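Side-chain contacts in protein-tyrosine-phosphatase (Shewanella sp., PDB 2Z72), which probably removes phosphate from phosphotyrosine in proteins, as a cold-active, zinc-containing enzyme of the calcineurin-like phosphoesterase family: residues R30-S35 with P44-D49; F128-D133 with D184-Q189. All blocks are in the same frame, centred on the assembly; numbering follows the deposited sequence.

Contact 1: residues R30-S35 with P44-D49; sequences RLKTTS and PEHCGD
Lys32 on strand 30-35 faces Pro44 in the irregular loop 44-49, with their CA atoms 7.6 Å apart, the closest CA pair of the two segments. No regular pairing joins them, and side chains do most of the touching. Lys32 leaves the strand toward the loop with CG anti to its own carbonyl carbon (chi1 -67°). Beyond CG the chain is extended and runs alongside the proline ring, the two pointing opposite ways. Lys32 CD lies 3.7 Å from Pro44 CB and equally close to Pro44 CG, while Lys32 CB is 4.0 Å from Pro44 CG. The methylenes thus lie along the CB-CG side of the pyrrolidine.

Strand 30-35 is an outer strand of a three-stranded antiparallel sheet and forms a beta hairpin with strand 22-27. The loop is tied back to that hairpin by the Cys47-Cys27 disulfide, and Pro44 also packs on Trp25.

Thr34 adds its methyl group, with CG2 4.1 Å from Pro44 CG. Its hydroxyl takes the position between the backbone N and the carbonyl carbon (chi1 62°) and is hydrogen-bonded to Trp25 NE1. The threonine therefore gives carbon to the loop and oxygen to the sheet.

The far end of Lys32 is polar. Lys32 NZ donates to Glu45 O at 2.5 Å, a very short distance. The His46 side chain crosses the lysine at about a right angle. Its ring meets the ammonium obliquely, with His46 ND1 3.4 Å from Lys32 NZ. Both distances are doubtful in detail because all three residues have alternate conformers. Glu45 OE1 stays 6.1 Å from Lys32 NZ.

Contact 2: residues F128-D133 with D184-Q189; sequences FMYQLD and DTEIGQ
The ring of Tyr130 and the carboxylate of Glu186 meet with their planes 67° apart. The carboxylate oxygen OE1 comes in at the ring edge, near the ring plane. Only the tip of Ile187, its CD1, reaches the ring, obliquely and 4.2 Å from Tyr130 CD2. Trp190 makes an edge-to-face contact with the same tyrosine.

Tyr130 belongs to helix 122-138, the helix of a beta-alpha-beta crossover between the parallel strands 108-111 and 142-145 of the phosphoesterase fold. Glu186 is the first residue of helix 186-192. With CG anti to the backbone N (chi1 -179°), the tyrosine reaches across from its helix to the start of the other. The bend at chi2 turns the Glu186 carboxylate to the tyrosine hydroxyl. Glu186 CG, which lies before that bend, is 4.0 Å from Tyr130 CE2.

Tyr130 OH donates to Glu186 OE1 at 2.6 Å. The oxygen is met on its anti side, and the hydroxyl sits 27° out of the carboxylate plane. Tyr130 OH is also hydrogen-bonded to Ser56 N. The other oxygen, Glu186 OE2, has a salt bridge to Lys60 and a hydrogen bond to Thr15. Both ends of this buried carboxylate are thus satisfied, and the lysine probably favours its charged form. A phenylalanine in place of Tyr130 would probably leave Glu186 OE1 and Ser56 N each without this buried partner.

Thr185 is the N-cap of helix 186-192: its OG1 accepts from Gly188 N at 2.9 Å.

Contact 1 is on the surface, about 27 Å from the chain centre to its own centre. Contact 2 is buried, at about 11 Å. Their centres are about 19 Å apart and they do not touch. They share no helix or strand. Contact 1 joins a sheet strand to a loop, and contact 2 joins two helices. The three-stranded sheet still relates them: 30-35 is one outer strand, and the other, 8-14, packs on Glu186 through Val13. The chemistry follows the place. At the surface, a lysine modelled in two conformers lies along a proline and ends near a backbone carbonyl. In the core, a tyrosine hydroxyl meets a carboxylate within a wider polar network.

Contact 1: residues R30-S35 with P44-D49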
ATOM      1  N   ARG A  30       7.576  -1.601 -27.770  1.00 14.97           N
ATOM      2  CA  ARG A  30       8.363  -2.746 -28.119  1.00 14.50           C
ATOM      3  C   ARG A  30       9.008  -3.243 -26.809  1.00 13.21           C
ATOM      4  O   ARG A  30       9.218  -2.485 -25.858  1.00 14.95           O
ATOM      5  CB  ARG A  30       9.450  -2.385 -29.132  1.00 17.28           C
ATOM      6  CG  ARG A  30       8.931  -1.969 -30.488  1.00 23.92           C
ATOM      7  CD  ARG A  30       8.635  -3.093 -31.492  1.00 28.87           C
ATOM      8  NE  ARG A  30       7.384  -3.792 -31.154  1.00 34.13           N
ATOM      9  CZ  ARG A  30       6.127  -3.584 -31.458  1.00 44.62           C
ATOM     10  NH1 ARG A  30       5.198  -4.429 -30.986  1.00 62.95           N
ATOM     11  NH2 ARG A  30       5.869  -2.514 -32.224  1.00 49.69           N
ATOM     12  N   LEU A  31       9.333  -4.520 -26.745  1.00 12.41           N
ATOM     13  CA  LEU A  31       9.957  -5.102 -25.569  1.00 11.93           C
ATOM     14  C   LEU A  31      11.458  -5.051 -25.655  1.00 10.95           C
ATOM     15  O   LEU A  31      12.045  -5.470 -26.639  1.00 11.71           O
ATOM     16  CB  LEU A  31       9.484  -6.552 -25.464  1.00 12.38           C
ATOM     17  CG  LEU A  31      10.001  -7.342 -24.255  1.00 11.68           C
ATOM     18  CD1 LEU A  31       9.613  -6.677 -22.932  1.00 16.63           C
ATOM     19  CD2 LEU A  31       9.525  -8.784 -24.308  1.00 13.74           C
ATOM     20  N   LYS A  32      12.063  -4.645 -24.564  1.00 11.55           N
ATOM     21  CA  LYS A  32      13.486  -4.776 -24.327  1.00 10.71           C
ATOM     22  C   LYS A  32      13.679  -5.636 -23.087  1.00 10.97           C
ATOM     23  O   LYS A  32      12.979  -5.463 -22.102  1.00 14.39           O
ATOM     24  CB  LYS A  32      14.213  -3.455 -24.233  0.67 12.02           C
ATOM     25  CG  LYS A  32      14.298  -2.590 -25.508  0.67 15.64           C
ATOM     26  CD  LYS A  32      15.268  -1.424 -25.374  0.67 16.11           C
ATOM     27  CE  LYS A  32      15.517  -0.532 -26.592  0.67 19.15           C
ATOM     28  NZ  LYS A  32      16.694   0.395 -26.421  0.67 22.07           N
ATOM     29  N   THR A  33      14.605  -6.570 -23.139  1.00  9.02           N
ATOM     30  CA  THR A  33      14.898  -7.468 -22.026  1.00  8.88           C
ATOM     31  C   THR A  33      16.343  -7.327 -21.700  1.00  9.18           C
ATOM     32  O   THR A  33      17.216  -7.447 -22.556  1.00  9.89           O
ATOM     33  CB  THR A  33      14.596  -8.922 -22.445  1.00  9.39           C
ATOM     34  OG1 THR A  33      13.241  -8.961 -22.888  1.00  9.64           O
ATOM     35  CG2 THR A  33      14.842  -9.863 -21.291  1.00 10.43           C
ATOM     36  N   THR A  34      16.667  -7.064 -20.408  1.00 10.09           N
ATOM     37  CA  THR A  34      18.004  -6.871 -19.953  1.00 10.02           C
ATOM     38  C   THR A  34      18.329  -7.846 -18.804  1.00 10.82           C
ATOM     39  O   THR A  34      17.468  -8.285 -18.068  1.00 14.15           O
ATOM     40  CB  THR A  34      18.290  -5.443 -19.505  1.00 11.07           C
ATOM     41  OG1 THR A  34      17.429  -5.125 -18.387  1.00 11.73           O
ATOM     42  CG2 THR A  34      18.026  -4.453 -20.642  1.00 12.47           C
ATOM     43  N   SER A  35      19.615  -8.178 -18.754  1.00 12.90           N
ATOM     44  CA  SER A  35      20.178  -8.991 -17.696  1.00 12.92           C
ATOM     45  C   SER A  35      20.700  -8.072 -16.599  1.00 13.34           C
ATOM     46  O   SER A  35      21.468  -7.160 -16.925  1.00 17.07           O
ATOM     47  CB  SER A  35      21.316  -9.856 -18.219  1.00 13.79           C
ATOM     48  OG  SER A  35      20.847 -10.726 -19.236  1.00 15.10           O
ATOM     49  N   PRO A  44      17.452   0.417 -20.452  1.00 16.83           N
ATOM     50  CA  PRO A  44      18.159   0.583 -21.700  1.00 20.19           C
ATOM     51  C   PRO A  44      17.965   1.957 -22.330  1.00 24.28           C
ATOM     52  O   PRO A  44      17.158   2.783 -21.905  1.00 20.82           O
ATOM     53  CB  PRO A  44      17.405  -0.421 -22.538  1.00 26.78           C
ATOM     54  CG  PRO A  44      16.250  -0.996 -21.838  1.00 21.87           C
ATOM     55  CD  PRO A  44      16.283  -0.455 -20.495  1.00 17.98           C
ATOM     56  N   GLU A  45      18.762   2.191 -23.376  1.00 29.37           N
ATOM     57  CA  GLU A  45      18.556   3.457 -24.133  1.00 28.08           C
ATOM     58  C   GLU A  45      17.206   3.464 -24.814  1.00 29.31           C
ATOM     59  O   GLU A  45      16.491   2.486 -25.098  1.00 33.21           O
ATOM     60  CB  GLU A  45      19.765   3.589 -25.075  0.56 27.64           C
ATOM     61  CG  GLU A  45      21.089   3.980 -24.417  0.56 20.14           C
ATOM     62  CD  GLU A  45      22.260   3.819 -25.356  0.56 24.83           C
ATOM     63  OE1 GLU A  45      22.291   2.714 -25.973  0.56 29.38           O
ATOM     64  OE2 GLU A  45      23.123   4.702 -25.516  0.56 26.94           O
ATOM     65  N   HIS A  46      16.725   4.618 -25.217  1.00 35.51           N
ATOM     66  CA  HIS A  46      15.487   4.714 -25.950  1.00 39.13           C
ATOM     67  C   HIS A  46      14.319   4.229 -25.075  1.00 34.17           C
ATOM     68  O   HIS A  46      13.401   3.697 -25.683  1.00 29.87           O
ATOM     69  CB  HIS A  46      15.421   3.927 -27.270  0.68 47.83           C
ATOM     70  CG  HIS A  46      16.570   3.728 -28.173  0.68 49.18           C
ATOM     71  ND1 HIS A  46      16.718   2.605 -28.988  0.68 51.81           N
ATOM     72  CD2 HIS A  46      17.654   4.522 -28.439  0.68 49.91           C
ATOM     73  CE1 HIS A  46      17.829   2.752 -29.669  0.68 57.14           C
ATOM     74  NE2 HIS A  46      18.425   3.891 -29.362  0.68 52.01           N
ATOM     75  N   CYS A  47      14.449   4.403 -23.777  1.00 31.07           N
ATOM     76  CA  CYS A  47      13.350   3.927 -22.953  1.00 27.93           C
ATOM     77  C   CYS A  47      12.750   4.927 -21.961  1.00 23.27           C
ATOM     78  O   CYS A  47      12.404   4.537 -20.844  1.00 18.81           O
ATOM     79  CB  CYS A  47      13.904   2.679 -22.221  0.57 24.36           C
ATOM     80  SG  CYS A  47      12.391   1.763 -21.959  0.57 17.21           S
ATOM     81  N   GLY A  48      12.598   6.201 -22.362  1.00 26.07           N
ATOM     82  CA  GLY A  48      11.898   7.115 -21.512  1.00 25.55           C
ATOM     83  C   GLY A  48      12.603   7.374 -20.208  1.00 22.94           C
ATOM     84  O   GLY A  48      13.848   7.464 -20.108  1.00 25.83           O
ATOM     85  N   ASP A  49      11.811   7.519 -19.175  1.00 21.37           N
ATOM     86  CA  ASP A  49      12.342   7.875 -17.864  1.00 24.34           C
ATOM     87  C   ASP A  49      11.890   6.818 -16.868  1.00 19.73           C
ATOM     88  O   ASP A  49      11.650   7.103 -15.701  1.00 19.74           O
ATOM     89  CB  ASP A  49      11.786   9.267 -17.515  1.00 37.20           C
ATOM     90  CG  ASP A  49      12.858   9.946 -16.657  1.00 49.87           C
ATOM     91  OD1 ASP A  49      12.605  10.912 -15.913  1.00 80.66           O
ATOM     92  OD2 ASP A  49      14.024   9.462 -16.721  1.00 62.91           O
TER

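Contact 2: residues F128-D133 with D184-Q189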
ATOM      1  N   PHE A 128       8.981   3.226  -6.791  1.00  7.95           N
ATOM      2  CA  PHE A 128       9.224   4.291  -5.868  1.00  8.50           C
ATOM      3  C   PHE A 128       9.046   3.779  -4.443  1.00  7.73           C
ATOM      4  O   PHE A 128       9.894   4.060  -3.581  1.00  8.52           O
ATOM      5  CB  PHE A 128       8.285   5.472  -6.144  1.00  8.82           C
ATOM      6  CG  PHE A 128       8.330   6.535  -5.069  1.00  8.97           C
ATOM      7  CD1 PHE A 128       9.397   7.396  -4.936  1.00 11.17           C
ATOM      8  CD2 PHE A 128       7.281   6.644  -4.190  1.00 11.54           C
ATOM      9  CE1 PHE A 128       9.431   8.347  -3.936  1.00 12.38           C
ATOM     10  CE2 PHE A 128       7.316   7.601  -3.181  1.00 14.04           C
ATOM     11  CZ  PHE A 128       8.379   8.476  -3.062  1.00 13.81           C
ATOM     12  N   MET A 129       7.977   3.062  -4.182  1.00  8.12           N
ATOM     13  CA  MET A 129       7.723   2.564  -2.813  1.00  7.82           C
ATOM     14  C   MET A 129       8.742   1.519  -2.408  1.00  7.92           C
ATOM     15  O   MET A 129       9.076   1.457  -1.213  1.00  8.67           O
ATOM     16  CB  MET A 129       6.293   2.075  -2.696  1.00  8.28           C
ATOM     17  CG  MET A 129       5.220   3.147  -2.753  1.00  8.73           C
ATOM     18  SD  MET A 129       5.439   4.487  -1.573  1.00  9.79           S
ATOM     19  CE  MET A 129       5.311   3.570  -0.047  1.00 12.04           C
ATOM     20  N   TYR A 130       9.235   0.716  -3.347  1.00  7.97           N
ATOM     21  CA  TYR A 130      10.290  -0.259  -3.066  1.00  7.79           C
ATOM     22  C   TYR A 130      11.549   0.483  -2.615  1.00  7.94           C
ATOM     23  O   TYR A 130      12.178   0.178  -1.608  1.00  8.41           O
ATOM     24  CB  TYR A 130      10.466  -1.073  -4.311  1.00  8.21           C
ATOM     25  CG  TYR A 130      11.491  -2.187  -4.316  1.00  8.12           C
ATOM     26  CD1 TYR A 130      12.844  -1.906  -4.417  1.00  8.97           C
ATOM     27  CD2 TYR A 130      11.141  -3.516  -4.247  1.00  8.35           C
ATOM     28  CE1 TYR A 130      13.806  -2.897  -4.430  1.00  9.49           C
ATOM     29  CE2 TYR A 130      12.072  -4.539  -4.297  1.00  8.88           C
ATOM     30  CZ  TYR A 130      13.405  -4.207  -4.396  1.00  9.23           C
ATOM     31  OH  TYR A 130      14.409  -5.173  -4.465  1.00  9.96           O
ATOM     32  N   GLN A 131      11.962   1.489  -3.399  1.00  8.45           N
ATOM     33  CA  GLN A 131      13.128   2.281  -3.030  1.00  9.40           C
ATOM     34  C   GLN A 131      12.895   2.965  -1.679  1.00  8.76           C
ATOM     35  O   GLN A 131      13.801   2.981  -0.828  1.00  8.93           O
ATOM     36  CB  GLN A 131      13.427   3.305  -4.134  1.00 11.92           C
ATOM     37  CG  GLN A 131      14.553   4.229  -3.813  1.00 15.07           C
ATOM     38  CD  GLN A 131      14.896   5.005  -5.068  1.00 16.75           C
ATOM     39  OE1 GLN A 131      14.427   6.147  -5.212  1.00 21.33           O
ATOM     40  NE2 GLN A 131      15.671   4.439  -5.968  1.00 20.03           N
ATOM     41  N   LEU A 132      11.711   3.524  -1.454  1.00  9.41           N
ATOM     42  CA  LEU A 132      11.459   4.237  -0.192  1.00  8.46           C
ATOM     43  C   LEU A 132      11.552   3.274   0.964  1.00  8.74           C
ATOM     44  O   LEU A 132      12.035   3.647   2.064  1.00  9.07           O
ATOM     45  CB  LEU A 132      10.078   4.884  -0.331  0.65 10.22           C
ATOM     46  CG  LEU A 132       9.914   6.037   0.631  0.65  8.15           C
ATOM     47  CD1 LEU A 132      10.683   7.274   0.116  0.65  9.18           C
ATOM     48  CD2 LEU A 132       8.456   6.386   0.804  0.65  9.69           C
ATOM     49  N   ASP A 133      11.066   2.046   0.799  1.00  7.98           N
ATOM     50  CA  ASP A 133      11.151   1.005   1.836  1.00  8.00           C
ATOM     51  C   ASP A 133      12.592   0.835   2.254  1.00  8.54           C
ATOM     52  O   ASP A 133      12.948   0.866   3.452  1.00  8.70           O
ATOM     53  CB  ASP A 133      10.485  -0.235   1.236  1.00  8.11           C
ATOM     54  CG  ASP A 133      10.190  -1.439   2.114  1.00  7.77           C
ATOM     55  OD1 ASP A 133      10.575  -1.439   3.318  1.00 10.34           O
ATOM     56  OD2 ASP A 133       9.594  -2.391   1.570  1.00  8.06           O
ATOM     57  N   ASP A 184       7.473 -15.326  -8.968  1.00 10.74           N
ATOM     58  CA  ASP A 184       8.721 -15.366  -9.678  1.00 12.08           C
ATOM     59  C   ASP A 184       9.297 -13.962  -9.918  1.00 10.45           C
ATOM     60  O   ASP A 184      10.422 -13.845 -10.403  1.00 11.54           O
ATOM     61  CB  ASP A 184       8.587 -16.036 -11.071  0.54 15.34           C
ATOM     62  CG  ASP A 184       7.523 -15.395 -11.918  0.54 16.12           C
ATOM     63  OD1 ASP A 184       7.772 -15.082 -13.097  0.54 18.53           O
ATOM     64  OD2 ASP A 184       6.373 -15.205 -11.453  0.54 15.64           O
ATOM     65  N   THR A 185       8.501 -12.945  -9.612  1.00  9.25           N
ATOM     66  CA  THR A 185       8.875 -11.599  -9.885  1.00  8.70           C
ATOM     67  C   THR A 185       9.376 -10.890  -8.633  1.00  8.30           C
ATOM     68  O   THR A 185       8.908 -11.176  -7.503  1.00  9.11           O
ATOM     69  CB  THR A 185       7.731 -10.754 -10.518  1.00  8.41           C
ATOM     70  OG1 THR A 185       6.751 -10.466  -9.548  1.00  8.49           O
ATOM     71  CG2 THR A 185       7.140 -11.491 -11.742  1.00  9.68           C
ATOM     72  N   GLU A 186      10.279  -9.941  -8.788  1.00  8.27           N
ATOM     73  CA  GLU A 186      10.786  -9.148  -7.685  1.00  8.28           C
ATOM     74  C   GLU A 186       9.668  -8.444  -6.929  1.00  8.72           C
ATOM     75  O   GLU A 186       9.569  -8.528  -5.688  1.00  8.47           O
ATOM     76  CB  GLU A 186      11.801  -8.126  -8.185  1.00  8.77           C
ATOM     77  CG  GLU A 186      12.483  -7.305  -7.103  1.00  9.25           C
ATOM     78  CD  GLU A 186      13.406  -8.092  -6.207  1.00 10.17           C
ATOM     79  OE1 GLU A 186      13.746  -7.600  -5.110  1.00 11.18           O
ATOM     80  OE2 GLU A 186      13.754  -9.239  -6.542  1.00 10.91           O
ATOM     81  N   ILE A 187       8.820  -7.723  -7.653  1.00  8.84           N
ATOM     82  CA  ILE A 187       7.702  -7.001  -7.019  1.00  7.54           C
ATOM     83  C   ILE A 187       6.756  -7.993  -6.357  1.00  7.53           C
ATOM     84  O   ILE A 187       6.282  -7.723  -5.244  1.00  7.97           O
ATOM     85  CB  ILE A 187       7.013  -6.070  -8.009  1.00  7.90           C
ATOM     86  CG1 ILE A 187       7.914  -4.932  -8.477  1.00  8.62           C
ATOM     87  CG2 ILE A 187       5.705  -5.544  -7.415  1.00  8.46           C
ATOM     88  CD1 ILE A 187       8.374  -3.975  -7.409  1.00  9.36           C
ATOM     89  N   GLY A 188       6.463  -9.097  -7.004  1.00  7.66           N
ATOM     90  CA  GLY A 188       5.578 -10.064  -6.421  1.00  7.74           C
ATOM     91  C   GLY A 188       6.141 -10.635  -5.162  1.00  7.85           C
ATOM     92  O   GLY A 188       5.366 -10.912  -4.209  1.00  8.22           O
ATOM     93  N   GLN A 189       7.429 -10.913  -5.075  1.00  8.53           N
ATOM     94  CA  GLN A 189       8.072 -11.437  -3.881  1.00  7.72           C
ATOM     95  C   GLN A 189       8.003 -10.397  -2.764  1.00  8.34           C
ATOM     96  O   GLN A 189       7.679 -10.731  -1.596  1.00  9.18           O
ATOM     97  CB  GLN A 189       9.526 -11.783  -4.202  1.00  9.25           C
ATOM     98  CG  GLN A 189       9.647 -12.980  -5.112  1.00  9.64           C
ATOM     99  CD  GLN A 189      10.971 -13.073  -5.816  1.00  9.97           C
ATOM    100  OE1 GLN A 189      11.933 -12.414  -5.518  1.00 12.94           O
ATOM    101  NE2 GLN A 189      10.991 -13.961  -6.819  1.00 11.25           N
TER